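Local coordinates for protein PTS system, IIabc component (Clostridium difficile, PDB 3IPJ) that probably serves as the cytoplasmic IIB domain of a sugar-specific phosphotransferase permease, passing a phosphoryl group through a phosphocysteine to the incoming sugar, perhaps trehalose, at residues N4-I9 against T69-K74; A10-K15 against E48-V53; E19-S24 against R39-D44; K74-V79 against T86-E91. All blocks are in the same frame, centred on the assembly; numbering follows the deposited sequence.

Contact 1: N4-I9 against T69-K74; sequences NKYNKI and TGIVNK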
loop_
_atom_site.group_PDB
_atom_site.type_symbol
_atom_site.label_atom_id
_atom_site.label_comp_id
_atom_site.label_asym_id
_atom_site.label_seq_id
_atom_site.Cartn_x
_atom_site.Cartn_y
_atom_site.Cartn_z
ATOM N N ASN A 4 12.726 8.086 -7.637
ATOM C CA ASN A 4 11.850 8.311 -6.490
ATOM C C ASN A 4 10.349 8.102 -6.833
ATOM O O ASN A 4 9.494 8.354 -6.016
ATOM C CB ASN A 4 12.010 9.763 -5.971
ATOM C CG ASN A 4 11.661 10.785 -7.034
ATOM O OD1 ASN A 4 11.548 10.502 -8.161
ATOM N ND2 ASN A 4 11.576 12.021 -6.600
ATOM N N LYS A 5 10.069 7.670 -8.046
ATOM C CA LYS A 5 8.705 7.496 -8.498
ATOM C C LYS A 5 7.896 6.694 -7.518
ATOM O O LYS A 5 6.763 7.049 -7.225
ATOM C CB LYS A 5 8.723 6.799 -9.900
ATOM C CG LYS A 5 7.324 6.416 -10.458
ATOM C CD LYS A 5 7.481 5.669 -11.808
ATOM C CE LYS A 5 6.196 4.914 -12.282
ATOM N NZ LYS A 5 5.208 5.907 -12.922
ATOM N N TYR A 6 8.519 5.624 -7.009
ATOM C CA TYR A 6 7.769 4.615 -6.211
ATOM C C TYR A 6 7.599 4.993 -4.762
ATOM O O TYR A 6 6.608 4.620 -4.089
ATOM C CB TYR A 6 8.375 3.221 -6.336
ATOM C CG TYR A 6 8.362 2.822 -7.792
ATOM C CD1 TYR A 6 7.163 2.494 -8.460
ATOM C CD2 TYR A 6 9.548 2.841 -8.526
ATOM C CE1 TYR A 6 7.182 2.184 -9.789
ATOM C CE2 TYR A 6 9.556 2.538 -9.867
ATOM C CZ TYR A 6 8.383 2.206 -10.480
ATOM O OH TYR A 6 8.442 1.963 -11.815
ATOM N N ASN A 7 8.577 5.739 -4.273
ATOM C CA ASN A 7 8.486 6.304 -2.927
ATOM C C ASN A 7 7.471 7.468 -2.850
ATOM O O ASN A 7 6.793 7.583 -1.828
ATOM C CB ASN A 7 9.875 6.683 -2.457
ATOM C CG ASN A 7 9.895 7.121 -1.031
ATOM O OD1 ASN A 7 9.944 8.322 -0.775
ATOM N ND2 ASN A 7 9.863 6.150 -0.071
ATOM N N LYS A 8 7.309 8.263 -3.921
ATOM C CA LYS A 8 6.245 9.313 -3.987
ATOM C C LYS A 8 4.827 8.696 -3.946
ATOM O O LYS A 8 3.994 9.100 -3.164
ATOM C CB LYS A 8 6.361 10.186 -5.238
ATOM C CG LYS A 8 7.687 10.873 -5.341
ATOM C CD LYS A 8 7.860 11.575 -6.685
ATOM C CE LYS A 8 6.628 12.351 -7.063
ATOM N NZ LYS A 8 6.635 13.734 -6.453
ATOM N N ILE A 9 4.567 7.708 -4.804
ATOM C CA ILE A 9 3.329 6.950 -4.709
ATOM C C ILE A 9 3.115 6.375 -3.277
ATOM O O ILE A 9 2.067 6.562 -2.688
ATOM C CB ILE A 9 3.302 5.792 -5.778
ATOM C CG1 ILE A 9 3.432 6.384 -7.224
ATOM C CG2 ILE A 9 2.060 4.865 -5.572
ATOM C CD1 ILE A 9 3.834 5.361 -8.361
ATOM N N THR A 69 1.579 -5.648 -12.021
ATOM C CA THR A 69 2.820 -6.369 -11.727
ATOM C C THR A 69 4.071 -5.456 -11.765
ATOM O O THR A 69 4.136 -4.449 -12.542
ATOM C CB THR A 69 3.035 -7.513 -12.716
ATOM O OG1 THR A 69 3.188 -6.953 -14.028
ATOM C CG2 THR A 69 1.858 -8.496 -12.654
ATOM N N GLY A 70 5.072 -5.839 -10.975
ATOM C CA GLY A 70 6.336 -5.129 -10.901
ATOM C C GLY A 70 6.205 -3.767 -10.227
ATOM O O GLY A 70 6.988 -3.465 -9.304
ATOM N N ILE A 71 5.253 -2.921 -10.660
ATOM C CA ILE A 71 5.022 -1.643 -9.970
ATOM C C ILE A 71 4.583 -1.924 -8.506
ATOM O O ILE A 71 5.032 -1.218 -7.604
ATOM C CB ILE A 71 3.983 -0.741 -10.730
ATOM C CG1 ILE A 71 4.361 -0.528 -12.208
ATOM C CG2 ILE A 71 3.749 0.588 -9.984
ATOM C CD1 ILE A 71 5.650 0.085 -12.439
ATOM N N VAL A 72 3.740 -2.957 -8.270
ATOM C CA VAL A 72 3.309 -3.253 -6.912
ATOM C C VAL A 72 4.507 -3.576 -5.960
ATOM O O VAL A 72 4.516 -3.134 -4.804
ATOM C CB VAL A 72 2.190 -4.366 -6.884
ATOM C CG1 VAL A 72 2.718 -5.668 -7.413
ATOM C CG2 VAL A 72 1.644 -4.546 -5.424
ATOM N N ASN A 73 5.513 -4.336 -6.431
ATOM C CA ASN A 73 6.692 -4.715 -5.604
ATOM C C ASN A 73 7.587 -3.557 -5.269
ATOM O O ASN A 73 8.136 -3.532 -4.174
ATOM C CB ASN A 73 7.539 -5.739 -6.358
ATOM C CG ASN A 73 6.745 -6.972 -6.743
ATOM O OD1 ASN A 73 6.759 -7.969 -6.023
ATOM N ND2 ASN A 73 6.043 -6.909 -7.856
ATOM N N LYS A 74 7.741 -2.618 -6.250
ATOM C CA LYS A 74 8.600 -1.444 -6.124
ATOM C C LYS A 74 7.981 -0.469 -5.126
ATOM O O LYS A 74 8.689 0.176 -4.343
ATOM C CB LYS A 74 8.792 -0.784 -7.486
ATOM C CG LYS A 74 9.475 -1.784 -8.450
ATOM C CD LYS A 74 9.522 -1.299 -9.965
ATOM C CE LYS A 74 9.977 -2.470 -10.939
ATOM N NZ LYS A 74 11.428 -2.715 -11.064
#

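Contact 2: A10-K15 against E48-V53; sequences ANELIK and EKVDEV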
loop_
_atom_site.group_PDB
_atom_site.type_symbol
_atom_site.label_atom_id
_atom_site.label_comp_id
_atom_site.label_asym_id
_atom_site.label_seq_id
_atom_site.Cartn_x
_atom_site.Cartn_y
_atom_site.Cartn_z
ATOM N N ALA A 10 4.101 5.684 -2.712
ATOM C CA ALA A 10 3.949 5.123 -1.360
ATOM C C ALA A 10 3.560 6.225 -0.417
ATOM O O ALA A 10 2.647 6.062 0.398
ATOM C CB ALA A 10 5.252 4.498 -0.876
ATOM N N ASN A 11 4.266 7.339 -0.463
ATOM C CA ASN A 11 3.937 8.433 0.463
ATOM C C ASN A 11 2.556 9.032 0.263
ATOM O O ASN A 11 1.863 9.355 1.260
ATOM C CB ASN A 11 5.039 9.499 0.509
ATOM C CG ASN A 11 6.120 9.120 1.503
ATOM O OD1 ASN A 11 7.146 8.636 1.104
ATOM N ND2 ASN A 11 5.848 9.265 2.827
ATOM N N GLU A 12 2.162 9.194 -1.003
ATOM C CA GLU A 12 0.829 9.741 -1.286
ATOM C C GLU A 12 -0.196 8.770 -0.751
ATOM O O GLU A 12 -1.183 9.190 -0.123
ATOM C CB GLU A 12 0.607 10.004 -2.755
ATOM C CG GLU A 12 1.386 11.270 -3.152
ATOM C CD GLU A 12 1.375 11.679 -4.668
ATOM O OE1 GLU A 12 0.347 11.422 -5.353
ATOM O OE2 GLU A 12 2.399 12.331 -5.159
ATOM N N LEU A 13 0.016 7.468 -0.998
ATOM C CA LEU A 13 -0.923 6.452 -0.518
ATOM C C LEU A 13 -1.044 6.496 1.012
ATOM O O LEU A 13 -2.187 6.558 1.532
ATOM C CB LEU A 13 -0.532 5.053 -1.049
ATOM C CG LEU A 13 -0.800 4.917 -2.543
ATOM C CD1 LEU A 13 -0.332 3.507 -3.060
ATOM C CD2 LEU A 13 -2.235 5.258 -2.940
ATOM N N ILE A 14 0.092 6.487 1.726
ATOM C CA ILE A 14 0.073 6.517 3.217
ATOM C C ILE A 14 -0.674 7.792 3.671
ATOM O O ILE A 14 -1.502 7.733 4.615
ATOM C CB ILE A 14 1.497 6.523 3.894
ATOM C CG1 ILE A 14 2.437 5.405 3.418
ATOM C CG2 ILE A 14 1.374 6.416 5.387
ATOM C CD1 ILE A 14 1.799 4.149 3.223
ATOM N N LYS A 15 -0.376 8.934 3.026
ATOM C CA LYS A 15 -0.995 10.151 3.398
ATOM C C LYS A 15 -2.539 10.158 3.221
ATOM O O LYS A 15 -3.274 10.695 4.054
ATOM C CB LYS A 15 -0.436 11.282 2.604
ATOM C CG LYS A 15 -0.979 12.625 3.088
ATOM C CD LYS A 15 -0.401 13.783 2.226
ATOM C CE LYS A 15 -0.604 13.464 0.718
ATOM N NZ LYS A 15 0.454 13.911 -0.273
ATOM N N GLU A 48 -7.439 7.004 -6.182
ATOM C CA GLU A 48 -7.498 6.594 -7.557
ATOM C C GLU A 48 -6.676 7.518 -8.449
ATOM O O GLU A 48 -6.226 7.109 -9.513
ATOM C CB GLU A 48 -8.928 6.738 -8.017
ATOM C CG GLU A 48 -9.845 5.671 -7.524
ATOM C CD GLU A 48 -11.261 5.816 -8.135
ATOM O OE1 GLU A 48 -11.640 6.992 -8.478
ATOM O OE2 GLU A 48 -11.987 4.765 -8.307
ATOM N N LYS A 49 -6.505 8.772 -8.025
ATOM C CA LYS A 49 -5.743 9.806 -8.774
ATOM C C LYS A 49 -4.221 9.671 -8.619
ATOM O O LYS A 49 -3.485 10.347 -9.361
ATOM C CB LYS A 49 -6.175 11.209 -8.332
ATOM C CG LYS A 49 -7.568 11.549 -8.867
ATOM C CD LYS A 49 -8.167 12.729 -8.168
ATOM C CE LYS A 49 -9.398 13.116 -8.921
ATOM N NZ LYS A 49 -9.125 14.248 -9.847
ATOM N N VAL A 50 -3.743 8.828 -7.658
ATOM C CA VAL A 50 -2.312 8.620 -7.488
ATOM C C VAL A 50 -1.683 7.909 -8.735
ATOM O O VAL A 50 -2.313 7.015 -9.335
ATOM C CB VAL A 50 -2.072 7.858 -6.187
ATOM C CG1 VAL A 50 -0.566 7.585 -5.989
ATOM C CG2 VAL A 50 -2.693 8.679 -4.991
ATOM N N ASP A 51 -0.488 8.363 -9.153
ATOM C CA ASP A 51 0.305 7.734 -10.228
ATOM C C ASP A 51 0.305 6.193 -10.102
ATOM O O ASP A 51 0.538 5.636 -8.992
ATOM C CB ASP A 51 1.730 8.321 -10.176
ATOM C CG ASP A 51 2.605 7.939 -11.364
ATOM O OD1 ASP A 51 2.046 7.762 -12.464
ATOM O OD2 ASP A 51 3.867 7.850 -11.193
ATOM N N GLU A 52 0.003 5.536 -11.225
ATOM C CA GLU A 52 0.032 4.092 -11.355
ATOM C C GLU A 52 -1.155 3.388 -10.730
ATOM O O GLU A 52 -1.268 2.160 -10.885
ATOM C CB GLU A 52 1.350 3.482 -10.778
ATOM C CG GLU A 52 2.628 3.802 -11.569
ATOM C CD GLU A 52 2.417 3.716 -13.101
ATOM O OE1 GLU A 52 1.797 2.759 -13.621
ATOM O OE2 GLU A 52 2.889 4.646 -13.808
ATOM N N VAL A 53 -2.023 4.107 -10.012
ATOM C CA VAL A 53 -3.172 3.388 -9.379
ATOM C C VAL A 53 -4.221 3.082 -10.447
ATOM O O VAL A 53 -4.794 3.985 -11.048
ATOM C CB VAL A 53 -3.821 4.141 -8.223
ATOM C CG1 VAL A 53 -5.055 3.341 -7.740
ATOM C CG2 VAL A 53 -2.796 4.409 -7.079
HETATM O O HOH W 1 0.834 10.417 -7.620
#

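Contact 3: E19-S24 against R39-D44; sequences EDNIIS and REIIND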
loop_
_atom_site.group_PDB
_atom_site.type_symbol
_atom_site.label_atom_id
_atom_site.label_comp_id
_atom_site.label_asym_id
_atom_site.label_seq_id
_atom_site.Cartn_x
_atom_site.Cartn_y
_atom_site.Cartn_z
ATOM N N GLU A 19 -1.597 7.484 8.287
ATOM C CA GLU A 19 -0.595 6.558 8.813
ATOM C C GLU A 19 -1.111 5.653 9.970
ATOM O O GLU A 19 -0.837 4.438 10.036
ATOM C CB GLU A 19 0.646 7.309 9.260
ATOM C CG GLU A 19 1.669 6.361 9.839
ATOM C CD GLU A 19 2.698 7.017 10.800
ATOM O OE1 GLU A 19 3.070 8.241 10.613
ATOM O OE2 GLU A 19 3.141 6.244 11.737
ATOM N N ASP A 20 -1.846 6.260 10.901
ATOM C CA ASP A 20 -2.280 5.525 12.085
ATOM C C ASP A 20 -3.632 4.832 11.814
ATOM O O ASP A 20 -4.209 4.199 12.712
ATOM C CB ASP A 20 -2.204 6.385 13.381
ATOM C CG ASP A 20 -3.367 7.371 13.550
ATOM O OD1 ASP A 20 -4.164 7.569 12.566
ATOM O OD2 ASP A 20 -3.496 7.957 14.691
ATOM N N ASN A 21 -4.079 4.904 10.547
ATOM C CA ASN A 21 -5.242 4.126 10.104
ATOM C C ASN A 21 -4.822 2.737 9.540
ATOM O O ASN A 21 -5.682 1.962 9.089
ATOM C CB ASN A 21 -6.032 4.931 9.030
ATOM C CG ASN A 21 -7.494 4.379 8.730
ATOM O OD1 ASN A 21 -8.101 3.699 9.557
ATOM N ND2 ASN A 21 -8.039 4.745 7.555
ATOM N N ILE A 22 -3.521 2.437 9.545
ATOM C CA ILE A 22 -2.983 1.225 8.905
ATOM C C ILE A 22 -2.730 0.193 9.980
ATOM O O ILE A 22 -2.004 0.494 10.948
ATOM C CB ILE A 22 -1.653 1.548 8.128
ATOM C CG1 ILE A 22 -2.014 2.412 6.848
ATOM C CG2 ILE A 22 -0.791 0.230 7.887
ATOM C CD1 ILE A 22 -0.920 3.203 6.192
ATOM N N ILE A 23 -3.315 -1.000 9.863
ATOM C CA ILE A 23 -2.988 -2.099 10.797
ATOM C C ILE A 23 -1.718 -2.822 10.303
ATOM O O ILE A 23 -0.738 -2.988 11.061
ATOM C CB ILE A 23 -4.141 -3.092 10.908
ATOM C CG1 ILE A 23 -5.391 -2.408 11.459
ATOM C CG2 ILE A 23 -3.730 -4.336 11.778
ATOM C CD1 ILE A 23 -6.568 -3.336 11.460
ATOM N N SER A 24 -1.731 -3.240 9.019
ATOM C CA SER A 24 -0.614 -3.951 8.412
ATOM C C SER A 24 -0.799 -3.908 6.898
ATOM O O SER A 24 -1.863 -3.500 6.434
ATOM C CB SER A 24 -0.582 -5.411 8.928
ATOM O OG SER A 24 -1.797 -6.085 8.649
ATOM N N ARG A 39 -12.158 2.263 6.990
ATOM C CA ARG A 39 -12.241 2.584 5.585
ATOM C C ARG A 39 -12.982 3.914 5.299
ATOM O O ARG A 39 -12.707 4.572 4.308
ATOM C CB ARG A 39 -12.868 1.421 4.760
ATOM C CG ARG A 39 -14.344 1.318 4.788
ATOM C CD ARG A 39 -14.943 2.287 3.809
ATOM N NE ARG A 39 -14.815 1.897 2.404
ATOM C CZ ARG A 39 -14.113 2.541 1.474
ATOM N NH1 ARG A 39 -13.350 3.586 1.795
ATOM N NH2 ARG A 39 -14.149 2.115 0.220
ATOM N N GLU A 40 -13.906 4.278 6.184
ATOM C CA GLU A 40 -14.842 5.359 5.949
ATOM C C GLU A 40 -14.217 6.742 6.052
ATOM O O GLU A 40 -14.920 7.754 5.828
ATOM C CB GLU A 40 -16.039 5.269 6.930
ATOM C CG GLU A 40 -16.938 4.138 6.578
ATOM C CD GLU A 40 -17.825 3.714 7.751
ATOM O OE1 GLU A 40 -17.900 4.419 8.795
ATOM O OE2 GLU A 40 -18.450 2.634 7.618
ATOM N N ILE A 41 -12.929 6.827 6.395
ATOM C CA ILE A 41 -12.231 8.097 6.329
ATOM C C ILE A 41 -11.214 8.155 5.159
ATOM O O ILE A 41 -10.457 9.148 5.033
ATOM C CB ILE A 41 -11.510 8.350 7.648
ATOM C CG1 ILE A 41 -10.630 7.130 8.010
ATOM C CG2 ILE A 41 -12.550 8.694 8.721
ATOM C CD1 ILE A 41 -9.745 7.321 9.264
ATOM N N ILE A 42 -11.185 7.101 4.315
ATOM C CA ILE A 42 -10.250 7.028 3.191
ATOM C C ILE A 42 -11.010 7.561 1.946
ATOM O O ILE A 42 -12.064 7.019 1.557
ATOM C CB ILE A 42 -9.761 5.551 2.925
ATOM C CG1 ILE A 42 -9.055 4.939 4.143
ATOM C CG2 ILE A 42 -8.766 5.500 1.726
ATOM C CD1 ILE A 42 -8.600 3.505 3.862
ATOM N N ASN A 43 -10.453 8.619 1.327
ATOM C CA ASN A 43 -11.051 9.257 0.192
ATOM C C ASN A 43 -10.649 8.465 -1.076
ATOM O O ASN A 43 -9.533 8.652 -1.627
ATOM C CB ASN A 43 -10.524 10.704 0.112
ATOM C CG ASN A 43 -11.150 11.500 -1.025
ATOM O OD1 ASN A 43 -11.795 10.931 -1.917
ATOM N ND2 ASN A 43 -10.974 12.826 -0.991
ATOM N N ASP A 44 -11.517 7.559 -1.520
ATOM C CA ASP A 44 -11.136 6.647 -2.599
ATOM C C ASP A 44 -10.740 7.438 -3.827
ATOM O O ASP A 44 -9.842 7.041 -4.565
ATOM C CB ASP A 44 -12.282 5.695 -3.002
ATOM C CG ASP A 44 -12.731 4.724 -1.880
ATOM O OD1 ASP A 44 -12.129 4.693 -0.765
ATOM O OD2 ASP A 44 -13.724 3.960 -2.143
#

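Contact 4: K74-V79 against T86-E91; sequences KVYAEV and TLSKKE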
loop_
_atom_site.group_PDB
_atom_site.type_symbol
_atom_site.label_atom_id
_atom_site.label_comp_id
_atom_site.label_asym_id
_atom_site.label_seq_id
_atom_site.Cartn_x
_atom_site.Cartn_y
_atom_site.Cartn_z
ATOM N N LYS A 74 7.741 -2.618 -6.250
ATOM C CA LYS A 74 8.600 -1.444 -6.124
ATOM C C LYS A 74 7.981 -0.469 -5.126
ATOM O O LYS A 74 8.689 0.176 -4.343
ATOM C CB LYS A 74 8.792 -0.784 -7.486
ATOM C CG LYS A 74 9.475 -1.784 -8.450
ATOM C CD LYS A 74 9.522 -1.299 -9.965
ATOM C CE LYS A 74 9.977 -2.470 -10.939
ATOM N NZ LYS A 74 11.428 -2.715 -11.064
ATOM N N VAL A 75 6.644 -0.395 -5.123
ATOM C CA VAL A 75 5.939 0.451 -4.122
ATOM C C VAL A 75 6.004 -0.234 -2.760
ATOM O O VAL A 75 6.252 0.419 -1.714
ATOM C CB VAL A 75 4.495 0.751 -4.532
ATOM C CG1 VAL A 75 3.674 1.423 -3.380
ATOM C CG2 VAL A 75 4.544 1.613 -5.812
ATOM N N TYR A 76 5.856 -1.552 -2.768
ATOM C CA TYR A 76 5.920 -2.251 -1.495
ATOM C C TYR A 76 7.317 -2.025 -0.824
ATOM O O TYR A 76 7.419 -1.796 0.379
ATOM C CB TYR A 76 5.572 -3.719 -1.736
ATOM C CG TYR A 76 5.455 -4.443 -0.455
ATOM C CD1 TYR A 76 4.379 -4.214 0.398
ATOM C CD2 TYR A 76 6.427 -5.370 -0.066
ATOM C CE1 TYR A 76 4.264 -4.897 1.641
ATOM C CE2 TYR A 76 6.309 -6.037 1.178
ATOM C CZ TYR A 76 5.220 -5.776 1.989
ATOM O OH TYR A 76 5.105 -6.388 3.156
ATOM N N ALA A 77 8.390 -2.107 -1.615
ATOM C CA ALA A 77 9.756 -1.938 -1.124
ATOM C C ALA A 77 10.016 -0.520 -0.484
ATOM O O ALA A 77 10.826 -0.349 0.469
ATOM C CB ALA A 77 10.755 -2.241 -2.269
ATOM N N GLU A 78 9.313 0.496 -0.988
ATOM C CA GLU A 78 9.361 1.805 -0.376
ATOM C C GLU A 78 8.614 1.763 0.964
ATOM O O GLU A 78 9.154 2.160 1.968
ATOM C CB GLU A 78 8.762 2.827 -1.328
ATOM C CG GLU A 78 9.572 2.897 -2.595
ATOM C CD GLU A 78 11.058 3.207 -2.344
ATOM O OE1 GLU A 78 11.406 3.806 -1.284
ATOM O OE2 GLU A 78 11.886 2.905 -3.259
ATOM N N VAL A 79 7.379 1.258 0.976
ATOM C CA VAL A 79 6.615 1.199 2.239
ATOM C C VAL A 79 7.360 0.411 3.330
ATOM O O VAL A 79 7.319 0.776 4.530
ATOM C CB VAL A 79 5.257 0.497 2.033
ATOM C CG1 VAL A 79 4.643 0.155 3.400
ATOM C CG2 VAL A 79 4.312 1.324 1.040
ATOM N N THR A 86 4.568 -4.238 7.840
ATOM C CA THR A 86 4.495 -4.868 6.529
ATOM C C THR A 86 4.672 -6.351 6.756
ATOM O O THR A 86 5.397 -6.799 7.659
ATOM C CB THR A 86 5.536 -4.266 5.525
ATOM O OG1 THR A 86 6.882 -4.320 6.073
ATOM C CG2 THR A 86 5.137 -2.790 5.112
ATOM N N LEU A 87 4.002 -7.159 5.982
ATOM C CA LEU A 87 3.972 -8.502 6.459
ATOM C C LEU A 87 4.625 -9.431 5.481
ATOM O O LEU A 87 5.319 -10.343 5.928
ATOM C CB LEU A 87 2.543 -8.895 6.837
ATOM C CG LEU A 87 2.034 -8.018 8.006
ATOM C CD1 LEU A 87 0.582 -8.276 8.328
ATOM C CD2 LEU A 87 2.915 -8.229 9.234
ATOM N N SER A 88 4.425 -9.179 4.164
ATOM C CA SER A 88 5.075 -9.930 3.068
ATOM C C SER A 88 6.443 -10.501 3.521
ATOM O O SER A 88 6.597 -11.732 3.579
ATOM C CB SER A 88 5.165 -9.098 1.761
ATOM O OG SER A 88 5.915 -9.751 0.722
ATOM N N LYS A 89 7.406 -9.630 3.871
ATOM C CA LYS A 89 8.688 -10.062 4.466
ATOM C C LYS A 89 8.464 -10.747 5.812
ATOM O O LYS A 89 8.588 -10.086 6.875
ATOM C CB LYS A 89 9.659 -8.873 4.655
ATOM C CG LYS A 89 11.036 -9.189 5.246
ATOM C CD LYS A 89 11.945 -7.948 5.072
ATOM C CE LYS A 89 12.949 -7.763 6.238
ATOM N NZ LYS A 89 13.658 -6.437 6.059
ATOM N N LYS A 90 8.140 -12.054 5.743
ATOM C CA LYS A 90 7.929 -12.901 6.921
ATOM C C LYS A 90 9.175 -12.851 7.750
ATOM O O LYS A 90 10.302 -12.694 7.226
ATOM C CB LYS A 90 7.641 -14.361 6.557
ATOM C CG LYS A 90 6.209 -14.661 6.072
ATOM C CD LYS A 90 5.139 -14.237 7.103
ATOM C CE LYS A 90 3.754 -14.343 6.483
ATOM N NZ LYS A 90 3.683 -13.678 5.134
ATOM N N GLU A 91 9.007 -12.951 9.064
ATOM C CA GLU A 91 10.121 -12.778 9.992
ATOM C C GLU A 91 10.945 -14.047 10.197
ATOM O O GLU A 91 10.417 -15.157 10.157
ATOM C CB GLU A 91 9.613 -12.264 11.342
ATOM C CG GLU A 91 10.402 -11.089 11.895
ATOM C CD GLU A 91 9.807 -10.540 13.176
ATOM O OE1 GLU A 91 8.607 -10.192 13.176
ATOM O OE2 GLU A 91 10.540 -10.453 14.185
#

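Contact 1: N4-I9 against T69-K74
With CG anti to its own carbonyl carbon (chi1 -59°), Tyr6 swings its ring off helix 5-17 toward helix 71-79, where Lys74, whose CG also stands anti to its carbonyl carbon (chi1 -61°), runs beside it in the same direction. The result is a CH-pi contact: Lys74 CB sits over one face, 3.7 Å from the centroid of the Tyr6 ring and 14° off its normal. Further out, Lys74 CD follows the phenol to its far end, 3.7 Å from Tyr6 CZ, so the aliphatic part of the lysine lies along the ring before the chain bends at its last torsion. Ile71 arrives differently, crossing the tyrosine at about a right angle and meeting the ring edge; Ile71 CD1 lies near the ring plane, 3.4 Å from Tyr6 OH, while Ile71 CG2 packs 3.8 Å from Tyr6 CE1. On the face turned from Lys74 lies Lys5 CG, which leaves the ring between two lysine chains. No hydrogen bond joins the two segments. Around this surface contact, Val75 and Glu78 continue the helix 71-79 surface against Tyr6, Ile9 packs on Val75, and Lys5 reaches the loop before strand 55-59 through salt bridges to Asp51 and Glu52.

Contact 2: A10-K15 against E48-V53
This is a partly buried helix-to-loop packing, in which Leu13 and Glu12 of helix 5-17 meet Val50 in the connection between helix 44-48 and strand 55-59 of the EIIB domain, an alpha+beta fold in which helices pack against a four-stranded antiparallel sheet. The loop is shaped by a type II beta turn from Val50 to Val53, closed by the bond from Val53 N to Val50 O at 3.0 Å. That turn brings both valines to face the helix, and one methyl of Leu13 serves both: its CD2 lies 4.0 Å from Val50 CG2 and 4.3 Å from Val53 CG2. Leu13 has CG anti to its carbonyl carbon (chi1 -71°), which carries the branched end across to the loop. Ile9 and Ile16 of the same helix also touch Val50. Glu12 behaves otherwise. Extended beyond CG, it slides past Val50 in the opposite direction, its OE1 4.0 Å from Val50 CG1, and polar chemistry takes over at this border of the apolar patch. A single water spans the gap, donating to Glu12 OE1 at 2.5 Å and accepting from Asp51 N at 2.9 Å, so that the carboxylate reaches the turn's backbone indirectly.

Contact 3: E19-S24 against R39-D44
Asn21 and Ile41 approach from opposite directions, so that Ile41 CD1 sits over the flat face of the Asn21 amide while Ile42 CG1 lies close to the amide plane on the nitrogen side. Asn21 holds CG anti to its backbone N (chi1 -165°), carrying the amide across the gap toward segment 39-44. There its ND2 lies 3.5 Å from Ile41 CD1 and 3.6 Å from Ile42 CG1. Ile41 CG1 stands between its backbone N and carbonyl carbon (chi1 52°), the crowded position, and the chain extends from there to lay CD1 against the amide. The contact is van der Waals, since isoleucine carbons face the amide; its polar atoms bond elsewhere, OD1 accepting from Asp38 N and ND2 donating to Ile17 O at the end of helix 5-17. One buried amide thus ties the helix end to the loop after strand 31-36. Within segment 39-44, Arg39 grips Asp44 end-on. The bond from Arg39 NH1 to Asp44 OD1 is 3.0 Å long and lies in the guanidinium plane, whereas the partner of NH2, Asp44 OD2, is tilted out of it; Tyr63 also bonds to OD1. Glu40 in the same segment is a zinc ligand observed for this protein, though this chain binds none here. Further along segment 19-24, Ile23 and Ser24 both face Met35 in a classic beta bulge between strands 22-27 and 31-36 of this EIIB sheet.

Contact 4: K74-V79 against T86-E91
Tyr76 OH lies in the bend of the chain from Thr86 to Ser88, 3.0 Å from Ser88 N and 3.1 Å from Leu87 N. Carbon atoms crowd the same oxygen, with Thr86 CB at 3.2 Å from Tyr76 OH. Ser88 CB, for its part, approaches the ring closely and obliquely, while Leu87 N comes at the ring edge, near its plane. The phenol end is therefore wrapped by three consecutive residues of the tail, with main-chain nitrogens and side-chain carbons both close to it. Beside it, Val79 CG1 presses on Thr86 CG2 at 3.4 Å, tighter than usual for two carbons, where the two side chains cross at a slant.

What puts the ring there is its first torsion: Tyr76 CG is anti to the backbone N (chi1 -173°), and the ring projects from helix 71-79 toward the tail. Thr86 runs past it in the opposite direction, its CG2 turned to the valine one helical turn further on. Beyond Ser88, the chain makes an inverse gamma turn centred on Lys89. Ser88 also touches Thr26 and His27, and its side chain is about 9 Å from that of Cys28, the predicted phosphocysteine residue.

In the fold, the tail is fastened to the edge strand 22-27 by a backbone bond between Leu87 and Ile25. Tyr76 meets the His27 ring with planes at about 50° and touches Leu32 of strand 31-36, while Val79 packs against both Ile25 of strand 22-27 and Ala10 of helix 5-17.

Contacts 1 and 2 share helix 5-17, and contacts 1 and 4 share helix 71-79 and Lys74, so these two helices join three of the four. Contact 1 lies at the surface and depends on an aromatic face; contacts 2 and 4 are partly buried, the former bordered by a bridging water, the latter built round a phenol oxygen beside backbone nitrogens. Contact 3 is buried, with an amide whose bonds run outside its two segments. Ile71 packing on Glu52 links contacts 1 and 2, whereas contacts 1 and 3, on opposite sides of the chain's centre, do not touch. Ala10 packs on Glu78 between contacts 2 and 4, and Ser24 on Leu87 between contacts 3 and 4.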